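Local coordinates for protein geranylgeranyl pyrophosphate synthase (Corynebacterium glutamicum, PDB 3LK5) that probably joins isoprenoid diphosphates head to tail as a magnesium-dependent prenyltransferase, extending an allylic diphosphate such as dimethylallyl diphosphate, at residues D15-L18 against D19-P22; V24-D27 against R28-F32; T176-A179 against W180-M183; K295-P298 against E299-T302; E315-A318 against V319-H323. All blocks are in the same frame, centred on the assembly; numbering follows the deposited sequence.

Contact 1. Residues D15-L18 against D19-P22; sequences DLDL and DKFP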
loop_
_atom_site.group_PDB
_atom_site.type_symbol
_atom_site.label_atom_id
_atom_site.label_comp_id
_atom_site.label_asym_id
_atom_site.label_seq_id
_atom_site.Cartn_x
_atom_site.Cartn_y
_atom_site.Cartn_z
ATOM N N ASP A 15 -27.854 12.697 13.205
ATOM C CA ASP A 15 -27.650 12.028 14.483
ATOM C C ASP A 15 -26.684 10.848 14.362
ATOM O O ASP A 15 -26.561 10.212 13.304
ATOM C CB ASP A 15 -28.997 11.650 15.156
ATOM C CG ASP A 15 -29.327 10.159 15.049
ATOM O OD1 ASP A 15 -29.457 9.506 16.107
ATOM O OD2 ASP A 15 -29.448 9.639 13.916
ATOM N N LEU A 16 -25.997 10.579 15.465
ATOM C CA LEU A 16 -24.997 9.528 15.550
ATOM C C LEU A 16 -25.602 8.275 16.196
ATOM O O LEU A 16 -25.961 8.278 17.391
ATOM C CB LEU A 16 -23.798 10.048 16.354
ATOM C CG LEU A 16 -22.562 9.187 16.558
ATOM C CD1 LEU A 16 -22.045 8.662 15.240
ATOM C CD2 LEU A 16 -21.501 10.028 17.267
ATOM N N ASP A 17 -25.745 7.220 15.398
ATOM C CA ASP A 17 -26.306 5.964 15.876
ATOM C C ASP A 17 -25.197 4.923 15.898
ATOM O O ASP A 17 -24.868 4.352 14.874
ATOM C CB ASP A 17 -27.460 5.525 14.968
ATOM C CG ASP A 17 -28.323 4.430 15.583
ATOM O OD1 ASP A 17 -27.795 3.450 16.158
ATOM O OD2 ASP A 17 -29.557 4.543 15.455
ATOM N N LEU A 18 -24.638 4.668 17.077
ATOM C CA LEU A 18 -23.449 3.824 17.194
ATOM C C LEU A 18 -23.728 2.411 16.741
ATOM O O LEU A 18 -22.901 1.800 16.062
ATOM C CB LEU A 18 -22.931 3.775 18.635
ATOM C CG LEU A 18 -22.672 5.095 19.355
ATOM C CD1 LEU A 18 -22.040 4.788 20.708
ATOM C CD2 LEU A 18 -21.785 6.032 18.536
ATOM N N ASP A 19 -24.886 1.880 17.135
ATOM C CA ASP A 19 -25.177 0.473 16.871
ATOM C C ASP A 19 -25.502 0.145 15.414
ATOM O O ASP A 19 -25.135 -0.927 14.958
ATOM C CB ASP A 19 -26.243 -0.091 17.839
ATOM C CG ASP A 19 -25.743 -0.157 19.290
ATOM O OD1 ASP A 19 -24.508 -0.223 19.519
ATOM O OD2 ASP A 19 -26.592 -0.141 20.208
ATOM N N LYS A 20 -26.153 1.049 14.683
ATOM C CA LYS A 20 -26.533 0.759 13.284
ATOM C C LYS A 20 -25.498 1.230 12.252
ATOM O O LYS A 20 -25.559 0.821 11.092
ATOM C CB LYS A 20 -27.873 1.408 12.900
ATOM C CG LYS A 20 -29.085 0.951 13.728
ATOM C CD LYS A 20 -30.389 1.437 13.099
ATOM C CE LYS A 20 -31.537 1.452 14.112
ATOM N NZ LYS A 20 -32.197 0.122 14.317
ATOM N N PHE A 21 -24.600 2.137 12.637
ATOM C CA PHE A 21 -23.664 2.675 11.638
ATOM C C PHE A 21 -22.849 1.593 10.895
ATOM O O PHE A 21 -22.673 1.716 9.695
ATOM C CB PHE A 21 -22.767 3.789 12.199
ATOM C CG PHE A 21 -22.072 4.580 11.138
ATOM C CD1 PHE A 21 -22.787 5.450 10.349
ATOM C CD2 PHE A 21 -20.707 4.439 10.932
ATOM C CE1 PHE A 21 -22.184 6.177 9.359
ATOM C CE2 PHE A 21 -20.071 5.172 9.952
ATOM C CZ PHE A 21 -20.814 6.044 9.151
ATOM N N PRO A 22 -22.365 0.534 11.587
ATOM C CA PRO A 22 -21.589 -0.488 10.852
ATOM C C PRO A 22 -22.355 -1.106 9.685
ATOM O O PRO A 22 -21.724 -1.543 8.709
ATOM C CB PRO A 22 -21.275 -1.550 11.911
ATOM C CG PRO A 22 -21.295 -0.794 13.197
ATOM C CD PRO A 22 -22.310 0.306 13.048
#
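D17 and F21 are joined through their backbones: the N-H of F21 reaches the carbonyl O of D17 at 3.2 Å, with an N-H...O angle of 141°, a rather bent bond of the i to i+4 kind. The chain comes in extended through L16 and D17 and turns at L18, D19 and K20, whose phi and psi are roughly helical. The side chain of D17 makes a second bond of the turn. Its OD1 accepts from the backbone N of K20 at 3.3 Å, and the N-H comes from above the carboxylate plane, 51° out of it. CG of D17 lies anti to its own backbone N (chi1 -165°), which swings the carboxylate forward over the turn. The turn leads into helix 21-43, the first helix of the chain, with the aspartate carboxylate accepting from a backbone N-H three residues on. Aspartate suits the place, since it is short enough to reach that amide and its charge probably interacts favourably with the N-terminal end of the helix. The chain of K20 crosses D17 at a slant, its CG 3.7 Å from OD1 of D17, while NZ stays 5.3 Å from OD2 of D17, so methylenes rather than the ammonium make the contact. P22 follows with CD 3.4 Å from O of L18; lacking an N-H, proline is well tolerated in a first helical turn. The apolar side chains face inward: L18 packs on Q360 and L364 of helix 355-369, and the F21 ring stacks with W71 of helix 65-78.

Contact 2. Residues V24-D27 against R28-F32; sequences VVRD and RLTQF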
loop_
_atom_site.group_PDB
_atom_site.type_symbol
_atom_site.label_atom_id
_atom_site.label_comp_id
_atom_site.label_asym_id
_atom_site.label_seq_id
_atom_site.Cartn_x
_atom_site.Cartn_y
_atom_site.Cartn_z
ATOM N N VAL A 24 -24.383 0.526 7.669
ATOM C CA VAL A 24 -24.229 1.499 6.594
ATOM C C VAL A 24 -22.824 1.346 5.971
ATOM O O VAL A 24 -22.702 1.368 4.763
ATOM C CB VAL A 24 -24.440 2.952 7.124
ATOM C CG1 VAL A 24 -24.140 3.959 6.052
ATOM C CG2 VAL A 24 -25.922 3.122 7.599
ATOM N N VAL A 25 -21.805 1.165 6.808
ATOM C CA VAL A 25 -20.426 1.006 6.312
ATOM C C VAL A 25 -20.349 -0.232 5.406
ATOM O O VAL A 25 -19.814 -0.156 4.304
ATOM C CB VAL A 25 -19.424 0.907 7.468
ATOM C CG1 VAL A 25 -17.987 0.499 6.975
ATOM C CG2 VAL A 25 -19.397 2.247 8.259
ATOM N N ARG A 26 -20.922 -1.356 5.858
ATOM C CA ARG A 26 -20.942 -2.585 5.049
ATOM C C ARG A 26 -21.627 -2.373 3.713
ATOM O O ARG A 26 -21.107 -2.851 2.693
ATOM C CB ARG A 26 -21.594 -3.752 5.818
ATOM C CG ARG A 26 -21.439 -5.120 5.129
ATOM C CD ARG A 26 -22.153 -6.222 5.963
ATOM N NE ARG A 26 -21.824 -7.586 5.489
ATOM C CZ ARG A 26 -22.334 -8.186 4.410
ATOM N NH1 ARG A 26 -23.175 -7.548 3.605
ATOM N NH2 ARG A 26 -21.954 -9.434 4.104
ATOM N N ASP A 27 -22.747 -1.640 3.676
ATOM C CA ASP A 27 -23.367 -1.266 2.395
ATOM C C ASP A 27 -22.413 -0.499 1.466
ATOM O O ASP A 27 -22.383 -0.762 0.260
ATOM C CB ASP A 27 -24.607 -0.376 2.573
ATOM C CG ASP A 27 -25.833 -1.148 3.047
ATOM O OD1 ASP A 27 -25.907 -2.364 2.852
ATOM O OD2 ASP A 27 -26.726 -0.522 3.637
ATOM N N ARG A 28 -21.743 0.525 1.989
ATOM C CA ARG A 28 -20.838 1.310 1.121
ATOM C C ARG A 28 -19.701 0.434 0.563
ATOM O O ARG A 28 -19.333 0.555 -0.610
ATOM C CB ARG A 28 -20.233 2.514 1.894
ATOM C CG ARG A 28 -21.277 3.460 2.567
ATOM C CD ARG A 28 -22.439 3.873 1.629
ATOM N NE ARG A 28 -22.018 4.498 0.376
ATOM C CZ ARG A 28 -22.858 4.822 -0.608
ATOM N NH1 ARG A 28 -24.171 4.573 -0.472
ATOM N NH2 ARG A 28 -22.407 5.386 -1.718
ATOM N N LEU A 29 -19.133 -0.413 1.420
ATOM C CA LEU A 29 -18.042 -1.286 1.019
ATOM C C LEU A 29 -18.531 -2.285 -0.011
ATOM O O LEU A 29 -17.797 -2.597 -0.963
ATOM C CB LEU A 29 -17.431 -2.042 2.214
ATOM C CG LEU A 29 -16.717 -1.127 3.240
ATOM C CD1 LEU A 29 -16.468 -1.955 4.489
ATOM C CD2 LEU A 29 -15.379 -0.551 2.593
ATOM N N THR A 30 -19.755 -2.805 0.179
ATOM C CA THR A 30 -20.354 -3.707 -0.822
ATOM C C THR A 30 -20.452 -3.065 -2.179
ATOM O O THR A 30 -20.069 -3.677 -3.203
ATOM C CB THR A 30 -21.767 -4.233 -0.366
ATOM O OG1 THR A 30 -21.617 -4.901 0.885
ATOM C CG2 THR A 30 -22.313 -5.215 -1.402
ATOM N N GLN A 31 -20.965 -1.840 -2.222
ATOM C CA GLN A 31 -21.102 -1.145 -3.487
ATOM C C GLN A 31 -19.753 -0.947 -4.193
ATOM O O GLN A 31 -19.634 -1.117 -5.424
ATOM C CB GLN A 31 -21.802 0.200 -3.292
ATOM C CG GLN A 31 -23.179 -0.027 -2.698
ATOM C CD GLN A 31 -24.164 1.073 -3.004
ATOM O OE1 GLN A 31 -25.266 1.085 -2.439
ATOM N NE2 GLN A 31 -23.791 2.015 -3.881
ATOM N N PHE A 32 -18.743 -0.619 -3.397
ATOM C CA PHE A 32 -17.419 -0.363 -3.978
ATOM C C PHE A 32 -16.838 -1.656 -4.564
ATOM O O PHE A 32 -16.316 -1.670 -5.697
ATOM C CB PHE A 32 -16.485 0.230 -2.893
ATOM C CG PHE A 32 -15.076 0.489 -3.408
ATOM C CD1 PHE A 32 -14.108 -0.509 -3.366
ATOM C CD2 PHE A 32 -14.753 1.730 -3.955
ATOM C CE1 PHE A 32 -12.793 -0.280 -3.884
ATOM C CE2 PHE A 32 -13.440 1.997 -4.468
ATOM C CZ PHE A 32 -12.459 0.994 -4.423
#
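V24 to F32 form an unbroken run of alpha-helix within helix 21-43, and the contact is one of successive turns of that helix, with side chains three and four residues apart. V25 and L29 supply its apolar side: they lie alongside one another, pointing the same way, with CG1 of V25 3.8 Å from CD1 of L29. Beta-branched valine and the longer leucine form an apolar patch one turn apart, L29 resting on V58 and L59 of helix 45-59 and on F99 of helix 87-111. The backbone beneath is regular, as the bond from N of L29 to O of V25 at 3.0 Å illustrates. In this all-helical FPP/GGPP synthase fold, helix 21-43 here turns V25 and L29 inward, while R26, D27 and Q31 are exposed. T30 adds a second grip on the backbone. Its OG1, anti to its carbonyl carbon (chi1 -58°), donates to O of R26 at 2.8 Å, while its own N donates to that oxygen at 2.9 Å. The two donors come from opposite faces of the carbonyl plane, the hydroxyl 39° out of it. The hydroxyl thus finds its acceptor within its own helix. R26 runs extended from CG to NE and slants across T30, its NH1 4.1 Å from OG1 of T30. R28 instead folds back at chi2 and chi3; its CG lies 3.4 Å from O of V24, and its guanidinium turns to a salt bridge with D92 of helix 87-111.

Contact 3. Residues T176-A179 against W180-M183; sequences TRDA and WRGM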
loop_
_atom_site.group_PDB
_atom_site.type_symbol
_atom_site.label_atom_id
_atom_site.label_comp_id
_atom_site.label_asym_id
_atom_site.label_seq_id
_atom_site.Cartn_x
_atom_site.Cartn_y
_atom_site.Cartn_z
ATOM N N THR A 176 -9.215 17.302 3.331
ATOM C CA THR A 176 -8.855 15.986 3.907
ATOM C C THR A 176 -7.338 15.775 4.038
ATOM O O THR A 176 -6.925 14.900 4.791
ATOM C CB THR A 176 -9.418 14.761 3.132
ATOM O OG1 THR A 176 -8.810 14.645 1.824
ATOM C CG2 THR A 176 -10.961 14.817 3.003
ATOM N N ARG A 177 -6.521 16.579 3.360
ATOM C CA ARG A 177 -5.090 16.212 3.234
ATOM C C ARG A 177 -4.384 16.039 4.588
ATOM O O ARG A 177 -3.739 15.010 4.829
ATOM C CB ARG A 177 -4.319 17.226 2.363
ATOM C CG ARG A 177 -4.668 17.250 0.846
ATOM C CD ARG A 177 -4.488 15.868 0.233
ATOM N NE ARG A 177 -3.141 15.302 0.483
ATOM C CZ ARG A 177 -2.922 13.993 0.559
ATOM N NH1 ARG A 177 -3.961 13.145 0.448
ATOM N NH2 ARG A 177 -1.682 13.537 0.787
ATOM N N ASP A 178 -4.525 17.025 5.494
ATOM C CA ASP A 178 -3.752 16.977 6.754
ATOM C C ASP A 178 -4.063 15.698 7.540
ATOM O O ASP A 178 -3.148 14.987 7.998
ATOM C CB ASP A 178 -3.988 18.226 7.634
ATOM C CG ASP A 178 -3.358 19.496 7.048
ATOM O OD1 ASP A 178 -2.471 19.394 6.175
ATOM O OD2 ASP A 178 -3.721 20.623 7.465
ATOM N N ALA A 179 -5.348 15.392 7.706
ATOM C CA ALA A 179 -5.717 14.222 8.466
ATOM C C ALA A 179 -5.317 12.945 7.757
ATOM O O ALA A 179 -4.830 12.006 8.390
ATOM C CB ALA A 179 -7.256 14.196 8.746
ATOM N N TRP A 180 -5.549 12.892 6.443
ATOM C CA TRP A 180 -5.288 11.649 5.710
ATOM C C TRP A 180 -3.788 11.403 5.524
ATOM O O TRP A 180 -3.316 10.237 5.675
ATOM C CB TRP A 180 -5.952 11.753 4.321
ATOM C CG TRP A 180 -5.965 10.477 3.485
ATOM C CD1 TRP A 180 -5.124 10.166 2.457
ATOM C CD2 TRP A 180 -6.941 9.429 3.544
ATOM N NE1 TRP A 180 -5.500 8.963 1.880
ATOM C CE2 TRP A 180 -6.601 8.484 2.545
ATOM C CE3 TRP A 180 -8.080 9.206 4.354
ATOM C CZ2 TRP A 180 -7.370 7.310 2.302
ATOM C CZ3 TRP A 180 -8.865 8.046 4.123
ATOM C CH2 TRP A 180 -8.492 7.110 3.108
ATOM N N ARG A 181 -3.043 12.465 5.203
ATOM C CA ARG A 181 -1.565 12.345 5.122
ATOM C C ARG A 181 -1.017 11.928 6.518
ATOM O O ARG A 181 -0.234 10.972 6.621
ATOM C CB ARG A 181 -0.940 13.680 4.690
ATOM C CG ARG A 181 0.618 13.657 4.531
ATOM C CD ARG A 181 1.191 15.139 4.572
ATOM N NE ARG A 181 0.441 15.957 3.621
ATOM C CZ ARG A 181 -0.265 17.029 3.967
ATOM N NH1 ARG A 181 -0.269 17.487 5.233
ATOM N NH2 ARG A 181 -0.921 17.656 3.042
ATOM N N GLY A 182 -1.487 12.615 7.569
ATOM C CA GLY A 182 -1.005 12.310 8.959
ATOM C C GLY A 182 -1.294 10.862 9.327
ATOM O O GLY A 182 -0.389 10.112 9.705
HETATM N N MSE A 183 -2.545 10.427 9.156
HETATM C CA MSE A 183 -2.970 9.125 9.594
HETATM C C MSE A 183 -2.141 7.992 9.004
HETATM O O MSE A 183 -1.742 7.073 9.720
HETATM C CB MSE A 183 -4.430 8.887 9.176
HETATM C CG MSE A 183 -4.911 7.532 9.575
HETATM SE SE MSE A 183 -6.807 7.391 8.992
HETATM C CE MSE A 183 -6.497 7.464 7.068
HETATM O O HOH W 1 -1.972 20.031 3.099
#
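Helix 170-199, one of the long helices of the prenyl synthase bundle, presents two arginines one turn apart to the second subunit, and D178 helps to position one of them. OD1 of D178 takes a salt-bridging hydrogen bond from NH1 of R181 at 3.1 Å, met on the anti side of the carboxylate and straight enough at 157°. The two side chains run side by side in the same direction, although carboxylate and guanidinium planes stand 66° apart. A water bridges the pair, giving a hydrogen to OD1 of D178 and accepting from NH2 of R181 at 2.6 Å. R177 crosses R181 at about a right angle, NE of R177 lying 4.1 Å from NH2 of R181. Their charges are drawn together by shared acid: both bind D165 of the second subunit, and R177 also reaches D161 there. Arginine suits this dimer surface because one flat group can serve a carboxylate and a water at once. On the inner side, W180 packs against helix 87-111, and its NE1 bonds to E160. NH1 of R177 comes within 3.8 Å of CD1 of W180. Along the same side, selenomethionine M183, its chain bent at chi3 (66°), brings its methyl over the indole, CE sitting 3.5 Å above the plane of the W180 ring and offset toward its rim.

Contact 4. Residues K295-P298 against E299-T302; sequences KQSP and EAAT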
loop_
_atom_site.group_PDB
_atom_site.type_symbol
_atom_site.label_atom_id
_atom_site.label_comp_id
_atom_site.label_asym_id
_atom_site.label_seq_id
_atom_site.Cartn_x
_atom_site.Cartn_y
_atom_site.Cartn_z
ATOM N N LYS A 295 12.457 -5.243 40.844
ATOM C CA LYS A 295 12.546 -4.760 42.241
ATOM C C LYS A 295 11.926 -5.721 43.290
ATOM O O LYS A 295 12.267 -5.675 44.471
ATOM C CB LYS A 295 11.878 -3.381 42.377
ATOM C CG LYS A 295 12.502 -2.270 41.511
ATOM C CD LYS A 295 13.444 -1.431 42.356
ATOM C CE LYS A 295 14.414 -0.599 41.512
ATOM N NZ LYS A 295 15.715 -0.427 42.286
ATOM N N GLN A 296 11.030 -6.594 42.856
ATOM C CA GLN A 296 10.281 -7.466 43.778
ATOM C C GLN A 296 10.697 -8.943 43.817
ATOM O O GLN A 296 10.671 -9.572 44.867
ATOM C CB GLN A 296 8.816 -7.426 43.414
ATOM C CG GLN A 296 8.150 -6.083 43.518
ATOM C CD GLN A 296 6.856 -6.066 42.728
ATOM O OE1 GLN A 296 6.745 -6.702 41.671
ATOM N NE2 GLN A 296 5.892 -5.323 43.214
ATOM N N SER A 297 11.003 -9.524 42.668
ATOM C CA SER A 297 11.301 -10.938 42.585
ATOM C C SER A 297 12.081 -11.215 41.317
ATOM O O SER A 297 11.491 -11.383 40.250
ATOM C CB SER A 297 10.020 -11.782 42.604
ATOM O OG SER A 297 10.343 -13.145 42.361
ATOM N N PRO A 298 13.417 -11.252 41.427
ATOM C CA PRO A 298 14.277 -11.605 40.300
ATOM C C PRO A 298 13.854 -12.909 39.597
ATOM O O PRO A 298 13.894 -12.965 38.362
ATOM C CB PRO A 298 15.664 -11.751 40.948
ATOM C CG PRO A 298 15.600 -10.875 42.159
ATOM C CD PRO A 298 14.192 -10.958 42.655
ATOM N N GLU A 299 13.470 -13.926 40.374
ATOM C CA GLU A 299 12.953 -15.207 39.860
ATOM C C GLU A 299 11.722 -14.952 38.966
ATOM O O GLU A 299 11.653 -15.419 37.818
ATOM C CB GLU A 299 12.571 -16.121 41.048
ATOM C CG GLU A 299 12.472 -17.633 40.760
ATOM C CD GLU A 299 12.240 -18.488 42.035
ATOM O OE1 GLU A 299 11.518 -18.036 42.962
ATOM O OE2 GLU A 299 12.764 -19.625 42.104
ATOM N N ALA A 300 10.767 -14.188 39.491
ATOM C CA ALA A 300 9.587 -13.769 38.709
ATOM C C ALA A 300 9.954 -12.940 37.456
ATOM O O ALA A 300 9.436 -13.197 36.347
ATOM C CB ALA A 300 8.621 -13.006 39.594
ATOM N N ALA A 301 10.837 -11.950 37.603
ATOM C CA ALA A 301 11.236 -11.139 36.417
ATOM C C ALA A 301 11.858 -12.036 35.355
ATOM O O ALA A 301 11.565 -11.900 34.168
ATOM C CB ALA A 301 12.195 -10.026 36.805
ATOM N N THR A 302 12.700 -12.974 35.800
ATOM C CA THR A 302 13.368 -13.927 34.909
ATOM C C THR A 302 12.378 -14.817 34.156
ATOM O O THR A 302 12.474 -14.960 32.913
ATOM C CB THR A 302 14.390 -14.777 35.707
ATOM O OG1 THR A 302 15.403 -13.905 36.223
ATOM C CG2 THR A 302 15.020 -15.866 34.838
#
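S297 and A300 form the tight part of this contact, at the start of helix 298-307. OG of S297 accepts from N of A300 at 3.1 Å with an N-H...O angle of 161°, the capping bond of an N-cap serine. The hydroxyl is brought there by a first torsion that sets OG anti to the backbone N of S297 (chi1 173°), and the small methyl of A300 fits beside it, CB lying 3.3 Å from OG of S297. The carbonyl of S297 meanwhile starts the helical bonding, accepting from N of A301 at 2.8 Å. P298 follows as the first helical residue, a place where its missing N-H costs nothing and its ring favours the required phi. Its carbonyl O is gripped twice by T302, by the backbone N and by OG1, each at 2.8 Å and arriving from opposite faces of the carbonyl plane; both residues are exposed, yet tightly bonded. The loose side is E299, whose extended chain leads away from the turn to where a charged carboxylate can be hydrated. A301, by contrast, is buried against A293 and D294 of helix 284-296, where a methyl allows the two helices to come close. S297 OG gives A300 N an acceptor that the first turn lacks, and T302 OG1 adds a second donor to P298 O, which probably stabilises the start of helix 298-307 directly after helix 284-296.

Contact 5. Residues E315-A318 against V319-H323; sequences EDIA and VITEH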
loop_
_atom_site.group_PDB
_atom_site.type_symbol
_atom_site.label_atom_id
_atom_site.label_comp_id
_atom_site.label_asym_id
_atom_site.label_seq_id
_atom_site.Cartn_x
_atom_site.Cartn_y
_atom_site.Cartn_z
ATOM N N GLU A 315 -1.227 -23.460 30.500
ATOM C CA GLU A 315 -0.611 -23.521 31.827
ATOM C C GLU A 315 0.604 -22.577 31.966
ATOM O O GLU A 315 0.663 -21.769 32.905
ATOM C CB GLU A 315 -0.230 -24.980 32.172
ATOM C CG GLU A 315 -1.388 -26.013 32.122
ATOM C CD GLU A 315 -1.839 -26.440 30.690
ATOM O OE1 GLU A 315 -1.232 -26.014 29.667
ATOM O OE2 GLU A 315 -2.830 -27.209 30.606
ATOM N N ASP A 316 1.548 -22.666 31.031
ATOM C CA ASP A 316 2.710 -21.755 30.962
ATOM C C ASP A 316 2.300 -20.282 30.800
ATOM O O ASP A 316 2.889 -19.385 31.405
ATOM C CB ASP A 316 3.617 -22.115 29.774
ATOM C CG ASP A 316 4.384 -23.413 29.980
ATOM O OD1 ASP A 316 4.111 -24.141 30.952
ATOM O OD2 ASP A 316 5.268 -23.711 29.151
ATOM N N ILE A 317 1.318 -20.036 29.940
ATOM C CA ILE A 317 0.810 -18.674 29.737
ATOM C C ILE A 317 0.237 -18.095 31.047
ATOM O O ILE A 317 0.498 -16.923 31.407
ATOM C CB ILE A 317 -0.269 -18.656 28.636
ATOM C CG1 ILE A 317 0.350 -19.013 27.287
ATOM C CG2 ILE A 317 -0.975 -17.274 28.567
ATOM C CD1 ILE A 317 1.167 -17.922 26.676
ATOM N N ALA A 318 -0.540 -18.922 31.746
ATOM C CA ALA A 318 -1.194 -18.515 32.985
ATOM C C ALA A 318 -0.173 -18.176 34.084
ATOM O O ALA A 318 -0.347 -17.210 34.852
ATOM C CB ALA A 318 -2.167 -19.611 33.473
ATOM N N VAL A 319 0.884 -18.983 34.169
ATOM C CA VAL A 319 1.929 -18.785 35.178
ATOM C C VAL A 319 2.633 -17.436 34.950
ATOM O O VAL A 319 2.851 -16.688 35.901
ATOM C CB VAL A 319 2.921 -20.009 35.224
ATOM C CG1 VAL A 319 4.240 -19.646 35.894
ATOM C CG2 VAL A 319 2.249 -21.194 35.903
ATOM N N ILE A 320 2.948 -17.109 33.700
ATOM C CA ILE A 320 3.555 -15.807 33.384
ATOM C C ILE A 320 2.551 -14.688 33.738
ATOM O O ILE A 320 2.914 -13.634 34.287
ATOM C CB ILE A 320 3.872 -15.661 31.875
ATOM C CG1 ILE A 320 4.889 -16.719 31.367
ATOM C CG2 ILE A 320 4.296 -14.222 31.514
ATOM C CD1 ILE A 320 6.160 -16.856 32.152
ATOM N N THR A 321 1.295 -14.933 33.383
ATOM C CA THR A 321 0.237 -13.955 33.621
ATOM C C THR A 321 0.089 -13.635 35.115
ATOM O O THR A 321 -0.020 -12.455 35.500
ATOM C CB THR A 321 -1.075 -14.444 33.035
ATOM O OG1 THR A 321 -0.936 -14.515 31.614
ATOM C CG2 THR A 321 -2.173 -13.458 33.365
ATOM N N GLU A 322 0.096 -14.676 35.947
ATOM C CA GLU A 322 0.017 -14.476 37.411
ATOM C C GLU A 322 1.256 -13.737 37.946
ATOM O O GLU A 322 1.131 -12.918 38.857
ATOM C CB GLU A 322 -0.266 -15.787 38.182
ATOM C CG GLU A 322 -1.687 -16.388 37.972
ATOM C CD GLU A 322 -2.834 -15.338 38.109
ATOM O OE1 GLU A 322 -2.729 -14.409 38.928
ATOM O OE2 GLU A 322 -3.853 -15.445 37.390
ATOM N N HIS A 323 2.438 -14.011 37.380
ATOM C CA HIS A 323 3.646 -13.262 37.767
ATOM C C HIS A 323 3.440 -11.775 37.434
ATOM O O HIS A 323 3.742 -10.913 38.260
ATOM C CB HIS A 323 4.928 -13.778 37.097
ATOM C CG HIS A 323 5.466 -15.066 37.662
ATOM N ND1 HIS A 323 5.731 -15.251 39.002
ATOM C CD2 HIS A 323 5.861 -16.207 37.045
ATOM C CE1 HIS A 323 6.213 -16.469 39.199
ATOM N NE2 HIS A 323 6.333 -17.061 38.022
#
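E315 to H323 lie in regular alpha-helix, with i to i+4 bonds throughout, of which N of E322 to O of A318 is short at 2.8 Å and that from N of I320 to O of D316 longer at 3.2 Å. T321 adds a side-chain bond: its OG1 donates to O of I317 at 2.8 Å. The hydroxyl sits above the carbonyl plane of I317, 41° out of it, and the same oxygen also accepts from N of T321 at 2.9 Å. The first torsion of T321 (chi1 -65°) places its hydroxyl there, OG1 lying anti to its own carbonyl carbon and folded back along the helix. This gives a buried threonine hydroxyl an acceptor within its own helix. I317 and T321 slant across each other, CG2 of I317 lying 4.1 Å from OG1 of T321. I320 packs its CG1 3.3 Å from O of D316, and I317, I320 and T321 all touch I277 of helix 275-278; isoleucine supplies a bulky apolar surface there. CG2 of V319 lies 3.4 Å from O of E315. E322, bent at chi2, pairs with R325 further along the helix. I317, I320 and T321 face inward, and the exposed E315, D316 and E322 share the outer side with A318 and V319, the broadly amphipathic pattern of a helix packed in the all-helical prenyl synthase fold.

Overall arrangement
The five contacts follow one another along the chain without overlap. Contacts 1 and 2 are neighbours, their centres about 14 Å apart, and both belong to helix 21-43, the first at its entry and the second within it. Contact 3, about 22 Å from contact 2 between centres, stands by itself and is the one whose segments touch the second subunit. Contacts 4 and 5, centres again about 14 Å apart, lie far off, about 51 Å separating the centres of contacts 2 and 4; they meet where A300 CB packs 3.7 Å from H323 ND1. All lie away from the magnesium-binding aspartates D108, D112 and D194, although contact 3 shares helix 170-199 with D194.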